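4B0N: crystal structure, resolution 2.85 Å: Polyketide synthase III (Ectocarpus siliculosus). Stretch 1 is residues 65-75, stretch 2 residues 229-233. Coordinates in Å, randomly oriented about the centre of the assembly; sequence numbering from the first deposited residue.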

# COMPACT_ATOMS: atom_id res chain seq x y z
N VAL A 65 -18.26 -21.66 20.15
CA VAL A 65 -18.85 -20.39 19.74
C VAL A 65 -19.39 -20.48 18.31
O VAL A 65 -20.39 -19.83 17.97
N ALA A 66 -18.73 -21.29 17.49
CA ALA A 66 -19.14 -21.49 16.10
C ALA A 66 -20.41 -22.33 15.98
O ALA A 66 -21.28 -22.04 15.16
N SER A 67 -20.51 -23.37 16.81
CA SER A 67 -21.63 -24.31 16.76
C SER A 67 -22.92 -23.77 17.39
O SER A 67 -24.01 -24.25 17.06
N LYS A 68 -22.81 -22.79 18.28
CA LYS A 68 -23.98 -22.20 18.94
C LYS A 68 -24.70 -21.20 18.03
O LYS A 68 -25.91 -21.00 18.16
N CYS A 69 -23.95 -20.60 17.10
CA CYS A 69 -24.48 -19.63 16.13
C CYS A 69 -25.70 -20.17 15.35
O CYS A 69 -25.67 -21.29 14.85
N PRO A 70 -26.78 -19.36 15.27
CA PRO A 70 -28.03 -19.80 14.64
C PRO A 70 -27.95 -20.06 13.14
O PRO A 70 -28.24 -21.18 12.69
N GLY A 71 -27.54 -19.05 12.37
CA GLY A 71 -27.57 -19.11 10.91
C GLY A 71 -26.43 -19.85 10.24
O GLY A 71 -25.89 -19.37 9.24
N LEU A 72 -26.07 -21.01 10.78
CA LEU A 72 -25.05 -21.88 10.18
C LEU A 72 -25.57 -23.31 10.00
O LEU A 72 -24.78 -24.25 9.83
N GLU A 73 -26.89 -23.47 10.02
CA GLU A 73 -27.50 -24.79 10.02
C GLU A 73 -27.65 -25.41 8.62
O GLU A 73 -28.76 -25.69 8.15
N SER A 74 -26.50 -25.60 7.98
CA SER A 74 -26.38 -26.30 6.70
C SER A 74 -24.97 -26.89 6.63
O SER A 74 -24.69 -27.78 5.82
N ILE A 75 -24.10 -26.38 7.49
CA ILE A 75 -22.70 -26.79 7.59
C ILE A 75 -22.32 -27.16 9.03
O ILE A 75 -21.14 -27.31 9.36
N THR A 229 -17.98 -13.08 10.00
CA THR A 229 -19.35 -12.99 9.48
C THR A 229 -20.16 -14.25 9.76
O THR A 229 -21.40 -14.20 9.80
N PHE A 230 -19.46 -15.37 9.94
CA PHE A 230 -20.08 -16.69 10.10
C PHE A 230 -21.20 -16.93 9.09
O PHE A 230 -22.37 -17.10 9.46
N ASP A 231 -20.83 -16.94 7.81
CA ASP A 231 -21.78 -17.18 6.74
C ASP A 231 -21.98 -18.68 6.49
O ASP A 231 -21.05 -19.47 6.65
N ASP A 232 -23.20 -19.03 6.09
CA ASP A 232 -23.60 -20.42 5.85
C ASP A 232 -22.88 -20.97 4.62
O ASP A 232 -23.51 -21.34 3.62
N ASN A 233 -21.56 -21.04 4.73
CA ASN A 233 -20.68 -21.36 3.62
C ASN A 233 -19.54 -22.24 4.11
O ASN A 233 -18.97 -21.99 5.17

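The contact joins the end of a helix and the loop after it to a short irregular segment whose touching residues lie at least 156 apart in sequence from theirs, and it holds without a single hydrogen bond between the two. Packing and shape do the work, burying 433 Å² in total.

F230 is the anchor. Its backbone sits at positive phi (44/63), its CA-to-CB bond points toward the first stretch, and chi1 of -88°, on the far side of the m well, lays the ring against three residues of stretch 1. A66, on the last helical turns, brings its CB to 3.7 Å from F230 CE1; a methyl is all it has to offer, and the ring comes right up to it. L72 places CD1 3.6 Å from F230 CD1. Both approach the ring obliquely. C69 points toward the segment with chi1 t, which sets its SG 4.2 Å from F230 CB and 5.3 Å from the ring centroid, again oblique, 41° off the ring normal.

L72 shows how a side chain can start sideways and still fill the contact. Its m,t rotamer (-75°, 172°) carries the branched end across: while CD1 meets the ring, CD2 lies 3.4 Å from F230 O and equally 3.4 Å from D231 O. Leucine thus covers backbone as well as ring. The turn that presents it is held locally by S74 N to L72 O at 2.9 Å and I75 N to L72 O at 3.2 Å.

D232 is the polar counterpart. It too leaves sideways, but with chi1 t (-153°) its carboxylate comes nearer to the loop, where OD1 is 3.3 Å from S74 CB, 3.6 Å from I75 CG1 and 3.6 Å from L72 C. OD1 thus sits by the S74 CB and the loop backbone, with no hydrogen bond across. S74 points toward the segment, and with chi1 t (172°) its CB is closer to D232 OD1 (3.3 Å) than its OG is (4.2 Å). I75 adopts p (56°) with chi2 t, extending CD1 to 3.6 Å from N233 O, so the chain's tip meets the carbonyls while CG1 lies by D232 OD1.

Several side chains stay out of the contact. D231 points away and receives a weak hydrogen bond at 3.4 Å from T229 OG1 to its OD1; N233, also pointing away, caps the helix that follows. S67 turns its back on the contact. G71 contributes backbone alone, its O 3.8 Å from D232 CB. The rule to read is economical: one aromatic anchor, small neighbours beside it, and a leucine bridging ring and carbonyls.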

# COMPACT_ATOMS: atom_id res chain seq x y z
CB VAL A 65 -17.84 -19.22 19.87
CG1 VAL A 65 -18.49 -17.89 19.51
CG2 VAL A 65 -17.28 -19.15 21.28
CB ALA A 66 -18.01 -22.13 15.31
CB SER A 67 -21.24 -25.65 17.39
OG SER A 67 -20.60 -25.47 18.64
CB LYS A 68 -23.58 -21.54 20.27
CG LYS A 68 -24.75 -21.24 21.20
CD LYS A 68 -24.26 -20.87 22.59
CE LYS A 68 -25.36 -20.19 23.40
NZ LYS A 68 -26.56 -21.04 23.57
CB CYS A 69 -23.37 -19.21 15.15
SG CYS A 69 -23.84 -17.96 13.92
CB PRO A 70 -29.00 -18.64 14.92
CG PRO A 70 -28.40 -17.92 16.08
CD PRO A 70 -26.92 -18.03 15.87
CB LEU A 72 -23.77 -21.89 11.03
CG LEU A 72 -22.82 -20.69 11.03
CD1 LEU A 72 -21.76 -20.87 12.10
CD2 LEU A 72 -22.17 -20.48 9.67
CB GLU A 73 -28.82 -24.78 10.81
CG GLU A 73 -28.60 -24.54 12.31
CD GLU A 73 -29.89 -24.44 13.11
OE1 GLU A 73 -30.98 -24.63 12.55
OE2 GLU A 73 -29.79 -24.16 14.33
CB SER A 74 -26.62 -25.36 5.52
OG SER A 74 -26.33 -25.99 4.29
CB ILE A 75 -21.74 -25.69 7.08
CG1 ILE A 75 -21.98 -24.38 7.84
CG2 ILE A 75 -21.91 -25.49 5.57
CD1 ILE A 75 -20.76 -23.49 7.94
CB THR A 229 -19.37 -12.73 7.96
OG1 THR A 229 -18.68 -13.79 7.29
CG2 THR A 229 -18.71 -11.41 7.61
CB PHE A 230 -20.57 -16.91 11.54
CG PHE A 230 -19.53 -17.49 12.46
CD1 PHE A 230 -18.86 -18.67 12.13
CD2 PHE A 230 -19.23 -16.87 13.67
CE1 PHE A 230 -17.91 -19.21 12.98
CE2 PHE A 230 -18.28 -17.41 14.53
CZ PHE A 230 -17.62 -18.58 14.18
CB ASP A 231 -21.36 -16.46 5.46
CG ASP A 231 -21.87 -15.03 5.40
OD1 ASP A 231 -21.90 -14.35 6.45
OD2 ASP A 231 -22.24 -14.57 4.30
CB ASP A 232 -25.12 -20.51 5.69
CG ASP A 232 -25.68 -21.86 6.09
OD1 ASP A 232 -24.90 -22.73 6.54
OD2 ASP A 232 -26.91 -22.05 5.95
CB ASN A 233 -20.12 -20.05 3.03
CG ASN A 233 -19.51 -20.24 1.67
OD1 ASN A 233 -18.50 -20.94 1.51
ND2 ASN A 233 -20.10 -19.60 0.66